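Local coordinates for RabGDI protein (Plasmodium falciparum 3D7, PDB 3P1W) that probably acts as a Rab GDP-dissociation inhibitor, holding Rab GTPases in their GDP-bound state during vesicle transport, at residues 125-130 with 352-357; 138-143 with 338-343; 325-330 with 384-389; 360-365 with 434-439. All blocks are in the same frame, centred on the assembly; numbering follows the deposited sequence.

Contact 1. Residues 125-130 with 352-357; sequences VYQHQK and QNQLNR
Q354 sets CB and CG at the CD2/CE2 rim of the Y126 ring, CB lying 3.7 Å from CD2, and then carries its amide past the ring onto the backbone beyond. The site is where a 3-10 turn, residues 352-354, leaves the sheet: the loop between strands 346-350 and 361-367 folds back over the end of strand 117-129, which pairs in parallel with strand 346-350. Bending at CG (chi2 -72°) brings CD of Q354 over the strand, 3.7 Å from CA of Q127. OE1 then accepts from the backbone N of H128 at 2.9 Å, with an almost straight N-H...O angle of 174°; the donor stands well above the carbonyl plane. The same oxygen lies at the edge of the Y126 ring, near its plane, 3.4 Å from CD2. The side-chain amide thus takes up a main-chain N-H of the strand, as a neighbouring strand would. Further out, L355 reaches the phenol with one methyl, CD2 standing 4.0 Å from OH of Y126. The imidazole of H128 turns elsewhere, to E137 through NE2 and to the ring of F139. L204 of helix 203-213 touches the side chains of both Q127 and Q354. A water completes the grip, accepting from NE2 of Q354 and donating to O of H128, each at 2.9 Å.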
loop_
_atom_site.group_PDB
_atom_site.type_symbol
_atom_site.label_atom_id
_atom_site.label_comp_id
_atom_site.label_asym_id
_atom_site.label_seq_id
_atom_site.Cartn_x
_atom_site.Cartn_y
_atom_site.Cartn_z
ATOM N N VAL A 125 -1.291 -12.588 -10.872
ATOM C CA VAL A 125 -1.054 -13.435 -9.726
ATOM C C VAL A 125 -0.121 -14.587 -10.135
ATOM O O VAL A 125 -0.174 -15.073 -11.273
ATOM C CB VAL A 125 -2.369 -13.945 -9.135
ATOM C CG1 VAL A 125 -3.165 -14.828 -10.161
ATOM C CG2 VAL A 125 -2.134 -14.683 -7.792
ATOM N N TYR A 126 0.729 -15.013 -9.202
ATOM C CA TYR A 126 1.680 -16.115 -9.460
ATOM C C TYR A 126 1.041 -17.461 -9.140
ATOM O O TYR A 126 0.498 -17.666 -8.050
ATOM C CB TYR A 126 2.881 -15.878 -8.564
ATOM C CG TYR A 126 4.110 -16.709 -8.786
ATOM C CD1 TYR A 126 5.272 -16.119 -9.241
ATOM C CD2 TYR A 126 4.152 -18.047 -8.411
ATOM C CE1 TYR A 126 6.431 -16.843 -9.369
ATOM C CE2 TYR A 126 5.311 -18.775 -8.529
ATOM C CZ TYR A 126 6.446 -18.149 -9.018
ATOM O OH TYR A 126 7.602 -18.851 -9.159
ATOM N N GLN A 127 1.095 -18.373 -10.113
ATOM C CA GLN A 127 0.700 -19.750 -9.948
ATOM C C GLN A 127 1.585 -20.546 -10.939
ATOM O O GLN A 127 1.420 -20.456 -12.158
ATOM C CB GLN A 127 -0.799 -19.962 -10.257
ATOM C CG GLN A 127 -1.260 -21.390 -9.949
ATOM C CD GLN A 127 -2.448 -21.865 -10.773
ATOM O OE1 GLN A 127 -2.298 -22.688 -11.690
ATOM N NE2 GLN A 127 -3.636 -21.368 -10.441
ATOM N N HIS A 128 2.566 -21.249 -10.401
ATOM C CA HIS A 128 3.498 -21.987 -11.233
ATOM C C HIS A 128 2.783 -23.168 -11.909
ATOM O O HIS A 128 2.076 -23.946 -11.261
ATOM C CB HIS A 128 4.645 -22.497 -10.407
ATOM C CG HIS A 128 5.724 -23.156 -11.214
ATOM N ND1 HIS A 128 6.254 -24.380 -10.884
ATOM C CD2 HIS A 128 6.363 -22.762 -12.343
ATOM C CE1 HIS A 128 7.194 -24.703 -11.757
ATOM N NE2 HIS A 128 7.290 -23.729 -12.644
ATOM N N GLN A 129 2.966 -23.258 -13.214
ATOM C CA GLN A 129 2.463 -24.386 -13.983
ATOM C C GLN A 129 3.660 -25.009 -14.669
ATOM O O GLN A 129 4.391 -24.342 -15.410
ATOM C CB GLN A 129 1.432 -23.892 -14.983
ATOM C CG GLN A 129 0.207 -23.267 -14.280
ATOM C CD GLN A 129 -0.772 -22.623 -15.234
ATOM O OE1 GLN A 129 -0.505 -22.493 -16.433
ATOM N NE2 GLN A 129 -1.927 -22.228 -14.708
ATOM N N LYS A 130 3.883 -26.289 -14.397
ATOM C CA LYS A 130 5.037 -26.988 -14.969
ATOM C C LYS A 130 4.903 -27.176 -16.483
ATOM O O LYS A 130 3.806 -27.296 -16.995
ATOM C CB LYS A 130 5.211 -28.340 -14.275
ATOM C CG LYS A 130 5.605 -28.197 -12.804
ATOM C CD LYS A 130 5.933 -29.566 -12.173
ATOM C CE LYS A 130 6.747 -29.401 -10.870
ATOM N NZ LYS A 130 7.477 -30.665 -10.517
ATOM N N GLN A 352 2.004 -16.694 -0.746
ATOM C CA GLN A 352 3.099 -17.269 0.028
ATOM C C GLN A 352 3.341 -18.777 -0.218
ATOM O O GLN A 352 4.500 -19.225 -0.250
ATOM C CB GLN A 352 2.874 -16.957 1.511
ATOM C CG GLN A 352 1.599 -17.609 2.104
ATOM C CD GLN A 352 1.200 -17.003 3.408
ATOM O OE1 GLN A 352 1.264 -17.670 4.431
ATOM N NE2 GLN A 352 0.817 -15.728 3.398
ATOM N N ASN A 353 2.263 -19.548 -0.420
ATOM C CA ASN A 353 2.395 -21.003 -0.629
ATOM C C ASN A 353 3.108 -21.359 -1.933
ATOM O O ASN A 353 3.638 -22.477 -2.084
ATOM C CB ASN A 353 1.042 -21.740 -0.482
ATOM C CG ASN A 353 0.008 -21.354 -1.545
ATOM O OD1 ASN A 353 0.180 -20.411 -2.305
ATOM N ND2 ASN A 353 -1.088 -22.113 -1.593
ATOM N N GLN A 354 3.117 -20.410 -2.874
ATOM C CA GLN A 354 3.852 -20.550 -4.131
ATOM C C GLN A 354 5.382 -20.512 -4.003
ATOM O O GLN A 354 6.116 -21.124 -4.811
ATOM C CB GLN A 354 3.376 -19.502 -5.146
ATOM C CG GLN A 354 2.011 -19.796 -5.716
ATOM C CD GLN A 354 2.015 -20.975 -6.686
ATOM O OE1 GLN A 354 2.909 -21.117 -7.556
ATOM N NE2 GLN A 354 0.989 -21.804 -6.575
ATOM N N LEU A 355 5.873 -19.852 -2.977
ATOM C CA LEU A 355 7.310 -19.780 -2.761
ATOM C C LEU A 355 7.698 -20.408 -1.432
ATOM O O LEU A 355 8.742 -20.104 -0.882
ATOM C CB LEU A 355 7.781 -18.333 -2.859
ATOM C CG LEU A 355 7.718 -17.710 -4.256
ATOM C CD1 LEU A 355 8.137 -16.242 -4.154
ATOM C CD2 LEU A 355 8.567 -18.458 -5.318
ATOM N N ASN A 356 6.832 -21.265 -0.899
ATOM C CA ASN A 356 7.140 -22.063 0.308
ATOM C C ASN A 356 7.552 -21.237 1.491
ATOM O O ASN A 356 8.504 -21.568 2.209
ATOM C CB ASN A 356 8.239 -23.082 0.021
ATOM C CG ASN A 356 8.079 -23.702 -1.290
ATOM O OD1 ASN A 356 7.147 -24.460 -1.508
ATOM N ND2 ASN A 356 8.983 -23.390 -2.198
ATOM N N ARG A 357 6.793 -20.160 1.729
ATOM C CA ARG A 357 7.118 -19.190 2.744
ATOM C C ARG A 357 5.849 -18.776 3.465
ATOM O O ARG A 357 4.777 -19.262 3.166
ATOM C CB ARG A 357 7.833 -17.978 2.127
ATOM C CG ARG A 357 7.007 -17.235 1.107
ATOM C CD ARG A 357 7.841 -16.161 0.430
ATOM N NE ARG A 357 8.138 -15.030 1.330
ATOM C CZ ARG A 357 9.340 -14.777 1.858
ATOM N NH1 ARG A 357 10.383 -15.575 1.643
ATOM N NH2 ARG A 357 9.513 -13.698 2.605
HETATM O O HOH W 1 1.000 -23.819 -8.596
#

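Contact 2. Residues 138-143 with 338-343; sequences KFIHKV and PETNQT
Strand 138-142 and the irregular segment 338-343 approach without a direct hydrogen bond, their CA atoms nearest at I140 and E339, 7.0 Å apart. A single water spans the backbones, donating to O of I140 at 2.9 Å and to O of E339 at 2.6 Å. Beside this bridge, I140 extends CD1 (chi2 180°) to within 3.6 Å of CG2 of T340 and 3.9 Å of the carbonyl O of P338. At the exposed end K142 crosses N341 at about a right angle, CE lying 3.6 Å from ND2; that amide nitrogen is hydrogen-bonded to OH of Y124, on the adjoining strand 117-129. The loop keeps its own shape: O of T340 accepts from both N and OG1 of T343, while OG1 of T340 bonds to O of I337. The closure from T340 to T343 is a type I' beta turn, part of the connection between strands 320-333 and 346-350, set against a strand of the large mixed sheet.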
loop_
_atom_site.group_PDB
_atom_site.type_symbol
_atom_site.label_atom_id
_atom_site.label_comp_id
_atom_site.label_asym_id
_atom_site.label_seq_id
_atom_site.Cartn_x
_atom_site.Cartn_y
_atom_site.Cartn_z
ATOM N N LYS A 138 4.699 -21.811 -16.961
ATOM C CA LYS A 138 4.174 -20.463 -16.698
ATOM C C LYS A 138 4.288 -20.133 -15.232
ATOM O O LYS A 138 4.288 -21.041 -14.386
ATOM C CB LYS A 138 2.723 -20.343 -17.132
ATOM C CG LYS A 138 2.496 -20.555 -18.651
ATOM C CD LYS A 138 1.023 -20.655 -18.910
ATOM C CE LYS A 138 0.700 -20.875 -20.392
ATOM N NZ LYS A 138 1.152 -22.214 -20.846
ATOM N N PHE A 139 4.325 -18.827 -14.956
ATOM C CA PHE A 139 4.493 -18.315 -13.598
ATOM C C PHE A 139 3.422 -17.333 -13.192
ATOM O O PHE A 139 2.913 -17.428 -12.083
ATOM C CB PHE A 139 5.854 -17.665 -13.427
ATOM C CG PHE A 139 6.995 -18.615 -13.624
ATOM C CD1 PHE A 139 7.427 -19.410 -12.587
ATOM C CD2 PHE A 139 7.627 -18.709 -14.855
ATOM C CE1 PHE A 139 8.483 -20.329 -12.774
ATOM C CE2 PHE A 139 8.686 -19.605 -15.058
ATOM C CZ PHE A 139 9.113 -20.413 -14.006
ATOM N N ILE A 140 3.097 -16.389 -14.064
ATOM C CA ILE A 140 2.137 -15.351 -13.698
ATOM C C ILE A 140 1.018 -15.211 -14.709
ATOM O O ILE A 140 1.201 -15.502 -15.909
ATOM C CB ILE A 140 2.826 -14.007 -13.455
ATOM C CG1 ILE A 140 3.505 -13.508 -14.734
ATOM C CG2 ILE A 140 3.808 -14.142 -12.267
ATOM C CD1 ILE A 140 4.221 -12.166 -14.617
ATOM N N HIS A 141 -0.145 -14.799 -14.204
ATOM C CA HIS A 141 -1.398 -14.824 -14.942
ATOM C C HIS A 141 -2.268 -13.617 -14.573
ATOM O O HIS A 141 -2.232 -13.144 -13.444
ATOM C CB HIS A 141 -2.171 -16.110 -14.616
ATOM C CG HIS A 141 -1.326 -17.352 -14.604
ATOM N ND1 HIS A 141 -1.220 -18.199 -15.690
ATOM C CD2 HIS A 141 -0.561 -17.896 -13.625
ATOM C CE1 HIS A 141 -0.404 -19.193 -15.389
ATOM N NE2 HIS A 141 0.006 -19.039 -14.138
ATOM N N LYS A 142 -3.043 -13.129 -15.538
ATOM C CA LYS A 142 -4.022 -12.093 -15.286
ATOM C C LYS A 142 -5.005 -12.571 -14.255
ATOM O O LYS A 142 -5.412 -13.733 -14.278
ATOM C CB LYS A 142 -4.815 -11.761 -16.533
ATOM C CG LYS A 142 -4.097 -10.934 -17.540
ATOM C CD LYS A 142 -5.022 -10.774 -18.779
ATOM C CE LYS A 142 -4.498 -9.757 -19.780
ATOM N NZ LYS A 142 -5.473 -9.601 -20.931
ATOM N N VAL A 143 -5.341 -11.679 -13.331
ATOM C CA VAL A 143 -6.329 -11.949 -12.308
ATOM C C VAL A 143 -7.716 -11.717 -12.909
ATOM O O VAL A 143 -8.028 -10.601 -13.306
ATOM C CB VAL A 143 -6.163 -11.030 -11.107
ATOM C CG1 VAL A 143 -7.292 -11.259 -10.119
ATOM C CG2 VAL A 143 -4.760 -11.259 -10.447
ATOM N N PRO A 338 8.383 -9.579 -18.554
ATOM C CA PRO A 338 7.902 -10.647 -19.452
ATOM C C PRO A 338 6.573 -11.253 -18.966
ATOM O O PRO A 338 6.340 -11.362 -17.751
ATOM C CB PRO A 338 9.049 -11.660 -19.425
ATOM C CG PRO A 338 10.269 -10.787 -19.189
ATOM C CD PRO A 338 9.793 -9.771 -18.189
ATOM N N GLU A 339 5.686 -11.578 -19.911
ATOM C CA GLU A 339 4.418 -12.248 -19.598
ATOM C C GLU A 339 3.393 -11.368 -18.843
ATOM O O GLU A 339 2.507 -11.878 -18.134
ATOM C CB GLU A 339 4.655 -13.566 -18.836
ATOM C CG GLU A 339 5.810 -14.461 -19.377
ATOM C CD GLU A 339 5.732 -14.789 -20.892
ATOM O OE1 GLU A 339 4.618 -14.947 -21.435
ATOM O OE2 GLU A 339 6.809 -14.926 -21.531
ATOM N N THR A 340 3.509 -10.051 -18.994
ATOM C CA THR A 340 2.508 -9.133 -18.476
ATOM C C THR A 340 1.940 -8.313 -19.638
ATOM O O THR A 340 1.494 -7.179 -19.456
ATOM C CB THR A 340 3.088 -8.202 -17.398
ATOM O OG1 THR A 340 4.143 -7.429 -17.959
ATOM C CG2 THR A 340 3.619 -9.010 -16.249
ATOM N N ASN A 341 1.950 -8.904 -20.831
ATOM C CA ASN A 341 1.270 -8.326 -21.977
ATOM C C ASN A 341 1.793 -6.930 -22.325
ATOM O O ASN A 341 1.049 -6.058 -22.770
ATOM C CB ASN A 341 -0.246 -8.346 -21.681
ATOM C CG ASN A 341 -0.765 -9.768 -21.498
ATOM O OD1 ASN A 341 -0.912 -10.511 -22.486
ATOM N ND2 ASN A 341 -0.998 -10.175 -20.256
ATOM N N GLN A 342 3.097 -6.734 -22.107
ATOM C CA GLN A 342 3.773 -5.472 -22.383
ATOM C C GLN A 342 3.122 -4.290 -21.662
ATOM O O GLN A 342 3.181 -3.149 -22.138
ATOM C CB GLN A 342 3.868 -5.209 -23.907
ATOM C CG GLN A 342 4.711 -6.237 -24.687
ATOM C CD GLN A 342 6.174 -6.257 -24.238
ATOM O OE1 GLN A 342 6.605 -7.174 -23.531
ATOM N NE2 GLN A 342 6.940 -5.239 -24.640
ATOM N N THR A 343 2.528 -4.553 -20.501
ATOM C CA THR A 343 1.874 -3.477 -19.728
ATOM C C THR A 343 2.869 -2.417 -19.256
ATOM O O THR A 343 4.034 -2.719 -18.961
ATOM C CB THR A 343 1.086 -4.006 -18.522
ATOM O OG1 THR A 343 1.900 -4.928 -17.763
ATOM C CG2 THR A 343 -0.222 -4.676 -18.999
HETATM O O HOH W 2 0.864 -13.877 -18.237
#

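Contact 3. Residues 325-330 with 384-389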
loop_
_atom_site.group_PDB
_atom_site.type_symbol
_atom_site.label_atom_id
_atom_site.label_comp_id
_atom_site.label_asym_id
_atom_site.label_seq_id
_atom_site.Cartn_x
_atom_site.Cartn_y
_atom_site.Cartn_z
ATOM N N GLN A 325 11.194 -7.149 9.606
ATOM C CA GLN A 325 11.809 -6.255 8.609
ATOM C C GLN A 325 11.134 -6.459 7.259
ATOM O O GLN A 325 10.581 -7.523 6.993
ATOM C CB GLN A 325 13.313 -6.556 8.441
ATOM C CG GLN A 325 14.175 -6.263 9.663
ATOM C CD GLN A 325 15.650 -6.287 9.356
ATOM O OE1 GLN A 325 16.164 -7.276 8.863
ATOM N NE2 GLN A 325 16.342 -5.198 9.667
ATOM N N VAL A 326 11.223 -5.438 6.420
ATOM C CA VAL A 326 10.741 -5.469 5.040
ATOM C C VAL A 326 11.939 -5.213 4.110
ATOM O O VAL A 326 12.831 -4.432 4.459
ATOM C CB VAL A 326 9.609 -4.450 4.813
ATOM C CG1 VAL A 326 10.036 -2.978 5.204
ATOM C CG2 VAL A 326 9.160 -4.492 3.341
ATOM N N ILE A 327 11.991 -5.907 2.954
ATOM C CA ILE A 327 12.958 -5.617 1.915
ATOM C C ILE A 327 12.195 -5.136 0.703
ATOM O O ILE A 327 11.119 -5.677 0.368
ATOM C CB ILE A 327 13.865 -6.856 1.600
ATOM C CG1 ILE A 327 14.869 -6.512 0.497
ATOM C CG2 ILE A 327 13.001 -8.118 1.258
ATOM C CD1 ILE A 327 16.020 -7.583 0.352
ATOM N N ARG A 328 12.679 -4.045 0.127
ATOM C CA ARG A 328 12.223 -3.553 -1.156
ATOM C C ARG A 328 13.398 -3.380 -2.082
ATOM O O ARG A 328 14.424 -2.822 -1.708
ATOM C CB ARG A 328 11.464 -2.206 -1.041
ATOM C CG ARG A 328 10.239 -2.271 -0.181
ATOM C CD ARG A 328 9.375 -1.039 -0.254
ATOM N NE ARG A 328 8.238 -1.197 0.650
ATOM C CZ ARG A 328 8.269 -0.937 1.971
ATOM N NH1 ARG A 328 9.356 -0.438 2.542
ATOM N NH2 ARG A 328 7.205 -1.156 2.717
ATOM N N CYS A 329 13.240 -3.899 -3.297
ATOM C CA CYS A 329 14.265 -3.833 -4.314
ATOM C C CYS A 329 13.670 -3.139 -5.513
ATOM O O CYS A 329 12.789 -3.682 -6.174
ATOM C CB CYS A 329 14.739 -5.240 -4.716
ATOM S SG CYS A 329 16.176 -5.129 -5.838
ATOM N N ILE A 330 14.146 -1.922 -5.763
ATOM C CA ILE A 330 13.792 -1.146 -6.936
ATOM C C ILE A 330 14.719 -1.520 -8.086
ATOM O O ILE A 330 15.945 -1.449 -7.946
ATOM C CB ILE A 330 13.892 0.366 -6.632
ATOM C CG1 ILE A 330 12.880 0.750 -5.535
ATOM C CG2 ILE A 330 13.708 1.196 -7.938
ATOM C CD1 ILE A 330 13.120 2.126 -4.857
ATOM N N ALA A 384 8.967 -7.706 0.092
ATOM C CA ALA A 384 8.755 -8.895 0.865
ATOM C C ALA A 384 8.940 -8.642 2.346
ATOM O O ALA A 384 9.714 -7.768 2.744
ATOM C CB ALA A 384 9.719 -10.028 0.404
ATOM N N THR A 385 8.277 -9.446 3.166
ATOM C CA THR A 385 8.570 -9.501 4.605
ATOM C C THR A 385 9.736 -10.438 4.795
ATOM O O THR A 385 9.740 -11.536 4.252
ATOM C CB THR A 385 7.381 -9.988 5.444
ATOM O OG1 THR A 385 6.233 -9.208 5.123
ATOM C CG2 THR A 385 7.701 -9.855 6.989
ATOM N N VAL A 386 10.739 -9.993 5.554
ATOM C CA VAL A 386 11.947 -10.769 5.737
ATOM C C VAL A 386 11.650 -11.953 6.691
ATOM O O VAL A 386 11.177 -11.753 7.807
ATOM C CB VAL A 386 13.071 -9.918 6.307
ATOM C CG1 VAL A 386 14.274 -10.819 6.631
ATOM C CG2 VAL A 386 13.463 -8.773 5.332
ATOM N N GLU A 387 11.883 -13.169 6.229
ATOM C CA GLU A 387 11.695 -14.369 7.034
ATOM C C GLU A 387 12.975 -15.127 7.381
ATOM O O GLU A 387 12.928 -16.056 8.207
ATOM C CB GLU A 387 10.714 -15.342 6.312
ATOM C CG GLU A 387 9.361 -14.727 6.177
ATOM C CD GLU A 387 8.267 -15.639 5.652
ATOM O OE1 GLU A 387 8.534 -16.803 5.249
ATOM O OE2 GLU A 387 7.111 -15.140 5.666
ATOM N N THR A 388 14.102 -14.749 6.774
ATOM C CA THR A 388 15.348 -15.467 6.929
ATOM C C THR A 388 16.545 -14.520 7.213
ATOM O O THR A 388 16.389 -13.294 7.212
ATOM C CB THR A 388 15.710 -16.284 5.660
ATOM O OG1 THR A 388 16.279 -15.418 4.641
ATOM C CG2 THR A 388 14.483 -17.054 5.111
ATOM N N ASN A 389 17.704 -15.151 7.427
ATOM C CA ASN A 389 18.998 -14.484 7.601
ATOM C C ASN A 389 19.509 -13.788 6.350
ATOM O O ASN A 389 20.401 -12.937 6.448
ATOM C CB ASN A 389 20.072 -15.457 8.187
ATOM C CG ASN A 389 20.537 -16.575 7.207
ATOM O OD1 ASN A 389 19.922 -16.850 6.189
ATOM N ND2 ASN A 389 21.624 -17.239 7.570
HETATM O O HOH W 3 10.531 -10.059 9.445
#
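V386 has CG1 anti to its backbone N (chi1 174°), and its other methyl, CG2, anti to the carbonyl carbon, lies 3.8 Å from CB of Q325. I327 likewise sends CG1 anti to N (chi1 180°), while its branch methyl CG2, between N and the carbonyl carbon, meets CB of A384 at 3.9 Å. CG2 of V386 also comes within 4.2 Å of CG2 of I327, making an apolar patch; P391 touches the side chains of I327 and V386. Beneath it N and O of I327 pair with O and N of A384, at 2.9 and 3.0 Å, and N of V386 bonds to O of Q325. CA of V326 makes a CA-H...O contact of 3.4 Å with O of A384. CG2 of V326 sits over the centre of one face of the R328 guanidinium, whose NH2 bonds to O of Y433 and of D434. A hydrogen-bonded pair (I327 with A384) next to a non-hydrogen-bonded one (V326 with T385) is the pattern of an antiparallel ladder, here near the end of strand 378-385.

Contact 4. Residues 360-365 with 434-439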
loop_
_atom_site.group_PDB
_atom_site.type_symbol
_atom_site.label_atom_id
_atom_site.label_comp_id
_atom_site.label_asym_id
_atom_site.label_seq_id
_atom_site.Cartn_x
_atom_site.Cartn_y
_atom_site.Cartn_z
ATOM N N ASP A 360 3.329 -13.209 1.780
ATOM C CA ASP A 360 3.288 -13.003 0.336
ATOM C C ASP A 360 4.453 -12.098 -0.133
ATOM O O ASP A 360 5.027 -11.324 0.659
ATOM C CB ASP A 360 1.962 -12.387 -0.096
ATOM C CG ASP A 360 0.759 -13.332 0.054
ATOM O OD1 ASP A 360 0.860 -14.463 0.613
ATOM O OD2 ASP A 360 -0.328 -12.899 -0.395
ATOM N N ILE A 361 4.759 -12.172 -1.413
ATOM C CA ILE A 361 5.697 -11.240 -2.054
ATOM C C ILE A 361 4.941 -10.493 -3.143
ATOM O O ILE A 361 3.996 -11.042 -3.747
ATOM C CB ILE A 361 6.949 -11.968 -2.555
ATOM C CG1 ILE A 361 7.707 -12.549 -1.336
ATOM C CG2 ILE A 361 7.847 -11.061 -3.384
ATOM C CD1 ILE A 361 9.017 -13.314 -1.668
ATOM N N TYR A 362 5.335 -9.246 -3.374
ATOM C CA TYR A 362 4.630 -8.350 -4.274
ATOM C C TYR A 362 5.590 -7.668 -5.238
ATOM O O TYR A 362 6.722 -7.396 -4.895
ATOM C CB TYR A 362 3.876 -7.294 -3.466
ATOM C CG TYR A 362 3.040 -7.836 -2.314
ATOM C CD1 TYR A 362 1.675 -8.081 -2.477
ATOM C CD2 TYR A 362 3.613 -8.126 -1.068
ATOM C CE1 TYR A 362 0.897 -8.569 -1.442
ATOM C CE2 TYR A 362 2.845 -8.629 -0.018
ATOM C CZ TYR A 362 1.493 -8.846 -0.205
ATOM O OH TYR A 362 0.724 -9.349 0.804
ATOM N N ILE A 363 5.121 -7.387 -6.453
ATOM C CA ILE A 363 5.903 -6.640 -7.434
ATOM C C ILE A 363 5.007 -5.590 -8.082
ATOM O O ILE A 363 3.949 -5.934 -8.626
ATOM C CB ILE A 363 6.495 -7.519 -8.539
ATOM C CG1 ILE A 363 7.186 -8.748 -7.964
ATOM C CG2 ILE A 363 7.379 -6.682 -9.461
ATOM C CD1 ILE A 363 7.782 -9.747 -9.009
ATOM N N ASN A 364 5.405 -4.319 -7.991
ATOM C CA ASN A 364 4.751 -3.249 -8.754
ATOM C C ASN A 364 5.632 -2.799 -9.892
ATOM O O ASN A 364 6.841 -2.807 -9.768
ATOM C CB ASN A 364 4.412 -2.085 -7.858
ATOM C CG ASN A 364 3.154 -2.337 -7.077
ATOM O OD1 ASN A 364 2.399 -3.281 -7.382
ATOM N ND2 ASN A 364 2.906 -1.520 -6.066
ATOM N N LEU A 365 5.015 -2.429 -11.009
ATOM C CA LEU A 365 5.745 -1.993 -12.177
ATOM C C LEU A 365 5.123 -0.663 -12.601
ATOM O O LEU A 365 3.891 -0.581 -12.740
ATOM C CB LEU A 365 5.628 -3.049 -13.296
ATOM C CG LEU A 365 6.251 -2.853 -14.668
ATOM C CD1 LEU A 365 5.533 -1.807 -15.516
ATOM C CD2 LEU A 365 7.761 -2.556 -14.604
ATOM N N ASP A 434 4.166 -1.668 5.403
ATOM C CA ASP A 434 4.411 -3.115 5.171
ATOM C C ASP A 434 4.694 -3.427 3.705
ATOM O O ASP A 434 4.696 -2.551 2.826
ATOM C CB ASP A 434 3.250 -3.942 5.758
ATOM C CG ASP A 434 1.967 -3.812 4.968
ATOM O OD1 ASP A 434 2.004 -3.446 3.769
ATOM O OD2 ASP A 434 0.888 -4.099 5.531
ATOM N N ALA A 435 4.989 -4.704 3.435
ATOM C CA ALA A 435 5.401 -5.138 2.122
ATOM C C ALA A 435 4.299 -5.089 1.055
ATOM O O ALA A 435 4.612 -5.242 -0.122
ATOM C CB ALA A 435 5.973 -6.598 2.202
ATOM N N THR A 436 3.032 -4.905 1.430
ATOM C CA THR A 436 1.953 -5.016 0.417
ATOM C C THR A 436 2.144 -3.966 -0.707
ATOM O O THR A 436 2.651 -2.890 -0.459
ATOM C CB THR A 436 0.558 -4.902 1.030
ATOM O OG1 THR A 436 0.391 -3.630 1.685
ATOM C CG2 THR A 436 0.321 -6.021 2.086
ATOM N N SER A 437 1.659 -4.279 -1.896
ATOM C CA SER A 437 1.860 -3.457 -3.097
ATOM C C SER A 437 0.683 -2.487 -3.289
ATOM O O SER A 437 0.627 -1.734 -4.275
ATOM C CB SER A 437 2.004 -4.399 -4.288
ATOM O OG SER A 437 0.970 -5.371 -4.266
ATOM N N HIS A 438 -0.277 -2.556 -2.374
ATOM C CA HIS A 438 -1.442 -1.700 -2.406
ATOM C C HIS A 438 -1.602 -1.026 -1.056
ATOM O O HIS A 438 -0.886 -1.350 -0.071
ATOM C CB HIS A 438 -2.715 -2.475 -2.809
ATOM C CG HIS A 438 -2.896 -3.789 -2.112
ATOM N ND1 HIS A 438 -3.514 -3.905 -0.885
ATOM C CD2 HIS A 438 -2.575 -5.051 -2.491
ATOM C CE1 HIS A 438 -3.549 -5.178 -0.533
ATOM N NE2 HIS A 438 -2.983 -5.898 -1.491
ATOM N N PHE A 439 -2.563 -0.109 -0.971
ATOM C CA PHE A 439 -2.546 0.880 0.117
ATOM C C PHE A 439 -3.402 0.509 1.342
ATOM O O PHE A 439 -3.360 1.200 2.370
ATOM C CB PHE A 439 -2.999 2.234 -0.440
ATOM C CG PHE A 439 -2.298 3.418 0.156
ATOM C CD1 PHE A 439 -1.282 4.046 -0.548
ATOM C CD2 PHE A 439 -2.716 3.965 1.378
ATOM C CE1 PHE A 439 -0.640 5.156 -0.015
ATOM C CE2 PHE A 439 -2.087 5.050 1.927
ATOM C CZ PHE A 439 -1.038 5.652 1.245
#
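Strand 361-367 runs beside the irregular segment 434-439, which precedes helix 440-454, and the backbones are nearest at Y362 and S437, with CA atoms 5.7 Å apart. The Y362 ring lies against the main chain of this segment: CA of T436 stands over the ring centre at 3.7 Å, only 11° from the normal, a CH-pi contact, and N of S437 lies over the same face. O of A435 comes closer still, 3.2 Å from CD2 of Y362 and oblique to the ring. Nearer the strand, OG of S437 approaches CD1 of Y362 at 3.3 Å while bonding to Q347. Two residues on, N364 gives ND2 to O of S437 at 2.9 Å, in the carbonyl plane and on a lone pair, with an angle of 172° at the hydrogen; ND2 also bonds to O of P93. The loop is shaped by an Asx turn, OD1 of D434 accepting from N of T436; OG1 of T436 donates to the same oxygen, and K94 supplies a salt bridge to it. That concentration of donors would favour a charged D434 carboxylate. Within the buried contact, OD1 of N364 has no partner in the model and packs against CB of S437, a probable energetic cost.

In the fold
All four contacts involve the same large mixed sheet. Contacts 1 and 2 lie at its outer end, centres about 14 Å apart, on the adjacent strands 117-129 and 138-142. Contact 4, its centre about 7 Å from the chain centre, and contact 3 touch, with centres about 11 Å apart, and lie on neighbouring strands, 361-367 and 378-385 respectively. Contacts 2 and 3 are farthest apart, their centres about 23 Å from each other. Along the chain, contact 2 begins after contact 1 and closes before it; contact 3 crosses both, and contact 4 opens after they close but crosses contact 3. Strands of one sheet and the loops packed on them bring together residues from 125 to 439.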